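Local coordinates for PAC2 family protein (Mycobacterium tuberculosis, PDB 2WAM), which is of unknown function but belongs to the PAC2 family and represents a duplicated gene family in actinobacteria, at residues R173-L178 with V261-G265. Residues are numbered along the deposited sequence; the frame is centred on the assembly and turned at random.
Sequences RQTIGL and VAKTG
Q174 reaches across to T264 and G265 with a fully extended side chain, at the place where the last turn of helix 251-265 lies over the start of strand 174-183. From CB, which points at the helix, the chain runs straight: CG is anti to the backbone N (chi1 -179°) and CD continues the line, so CB and CG serve as a spacer and the contact falls to the amide. CD lies 3.9 Å from T264 CG2. OE1 is closer, 3.5 Å from the same methyl and 3.7 Å from G265 CA. Two acceptors, Q174 OE1 and T264 O, also stand 3.3 Å apart and cannot bond to each other. The other end, NE2, touches T264 CG2 and makes a hydrogen bond to E233 OE2, which probably sets which way the amide is turned.

Next on this face, I176 supplies a purely apolar tip: its CD1 packs 3.8 Å from T264 CG2 and 4.2 Å from V261 CG1, and the isoleucine also touches V235 and F237 of strand 234-242. T264 suits its place because its methyl CG2 sits against Q174 and I176 while OG1 makes a weak hydrogen bond to Q260 O within the helix. G265, with no side chain, brings the helix backbone near I176 CD1. Farther along, L178 CD2 meets V261 CG2 at 3.9 Å, their side chains crossing at about a right angle.

The axes of strand residues 174-178 and helix residues 261-265 run nearly antiparallel (164°), 10.1 Å apart, as in helix-on-sheet layers of alpha/beta folds. The methyl contacts of I176, T264, V261 and L178 imply mostly apolar packing between these layers, while E233, outside the contact, satisfies the NE2 end of the glutamine.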
loop_
_atom_site.group_PDB
_atom_site.type_symbol
_atom_site.label_atom_id
_atom_site.label_comp_id
_atom_site.label_asym_id
_atom_site.label_seq_id
_atom_site.Cartn_x
_atom_site.Cartn_y
_atom_site.Cartn_z
ATOM N N ARG A 173 31.892 -5.657 1.555
ATOM C CA ARG A 173 32.854 -6.563 0.936
ATOM C C ARG A 173 32.981 -7.895 1.684
ATOM O O ARG A 173 33.613 -8.837 1.202
ATOM C CB ARG A 173 34.224 -5.890 0.847
ATOM C CG ARG A 173 34.925 -5.777 2.188
ATOM C CD ARG A 173 36.273 -5.089 2.083
ATOM N NE ARG A 173 36.845 -4.809 3.403
ATOM C CZ ARG A 173 37.445 -5.727 4.150
ATOM N NH1 ARG A 173 37.549 -6.984 3.716
ATOM N NH2 ARG A 173 37.938 -5.398 5.330
ATOM N N GLN A 174 32.366 -7.964 2.855
ATOM C CA GLN A 174 32.485 -9.122 3.733
ATOM C C GLN A 174 31.439 -9.024 4.840
ATOM O O GLN A 174 31.255 -7.964 5.433
ATOM C CB GLN A 174 33.879 -9.169 4.346
ATOM C CG GLN A 174 34.127 -10.346 5.260
ATOM C CD GLN A 174 35.549 -10.354 5.808
ATOM O OE1 GLN A 174 35.857 -9.652 6.770
ATOM N NE2 GLN A 174 36.418 -11.159 5.202
ATOM N N THR A 175 30.755 -10.129 5.107
ATOM C CA THR A 175 29.713 -10.166 6.117
ATOM C C THR A 175 30.071 -11.168 7.204
ATOM O O THR A 175 30.202 -12.357 6.936
ATOM C CB THR A 175 28.349 -10.531 5.501
ATOM O OG1 THR A 175 28.007 -9.559 4.510
ATOM C CG2 THR A 175 27.267 -10.543 6.569
ATOM N N ILE A 176 30.227 -10.669 8.427
ATOM C CA ILE A 176 30.658 -11.476 9.566
ATOM C C ILE A 176 29.525 -11.651 10.580
ATOM O O ILE A 176 29.039 -10.673 11.140
ATOM C CB ILE A 176 31.844 -10.814 10.307
ATOM C CG1 ILE A 176 32.946 -10.421 9.334
ATOM C CG2 ILE A 176 32.382 -11.719 11.398
ATOM C CD1 ILE A 176 34.163 -9.863 10.003
ATOM N N GLY A 177 29.131 -12.900 10.830
ATOM C CA GLY A 177 28.091 -13.185 11.798
ATOM C C GLY A 177 28.575 -13.630 13.172
ATOM O O GLY A 177 29.590 -14.324 13.311
ATOM N N LEU A 178 27.832 -13.236 14.199
ATOM C CA LEU A 178 28.157 -13.648 15.553
ATOM C C LEU A 178 27.180 -14.697 16.086
ATOM O O LEU A 178 25.975 -14.625 15.836
ATOM C CB LEU A 178 28.189 -12.442 16.484
ATOM C CG LEU A 178 29.080 -11.275 16.060
ATOM C CD1 LEU A 178 29.300 -10.319 17.242
ATOM C CD2 LEU A 178 30.391 -11.798 15.507
ATOM N N VAL A 261 36.349 -10.747 15.087
ATOM C CA VAL A 261 35.895 -9.749 14.117
ATOM C C VAL A 261 37.061 -8.849 13.746
ATOM O O VAL A 261 37.245 -8.517 12.585
ATOM C CB VAL A 261 34.762 -8.843 14.685
ATOM C CG1 VAL A 261 34.357 -7.767 13.680
ATOM C CG2 VAL A 261 33.575 -9.661 15.092
ATOM N N ALA A 262 37.855 -8.460 14.740
ATOM C CA ALA A 262 38.997 -7.582 14.497
ATOM C C ALA A 262 40.025 -8.183 13.524
ATOM O O ALA A 262 40.422 -7.511 12.580
ATOM C CB ALA A 262 39.657 -7.169 15.806
ATOM N N LYS A 263 40.453 -9.428 13.754
ATOM C CA LYS A 263 41.377 -10.102 12.831
ATOM C C LYS A 263 40.800 -10.223 11.416
ATOM O O LYS A 263 41.419 -9.811 10.442
ATOM C CB LYS A 263 41.750 -11.509 13.322
ATOM C CG LYS A 263 42.379 -11.561 14.694
ATOM C CD LYS A 263 42.805 -12.974 15.078
ATOM C CE LYS A 263 43.218 -13.019 16.550
ATOM N NZ LYS A 263 43.878 -14.295 16.927
ATOM N N THR A 264 39.612 -10.801 11.315
ATOM C CA THR A 264 38.997 -11.094 10.031
ATOM C C THR A 264 38.665 -9.831 9.257
ATOM O O THR A 264 38.896 -9.747 8.053
ATOM C CB THR A 264 37.736 -11.947 10.218
ATOM O OG1 THR A 264 38.105 -13.231 10.746
ATOM C CG2 THR A 264 37.014 -12.134 8.899
ATOM N N GLY A 265 38.136 -8.834 9.954
ATOM C CA GLY A 265 37.692 -7.615 9.300
ATOM C C GLY A 265 38.761 -6.562 9.100
ATOM O O GLY A 265 38.526 -5.549 8.418
#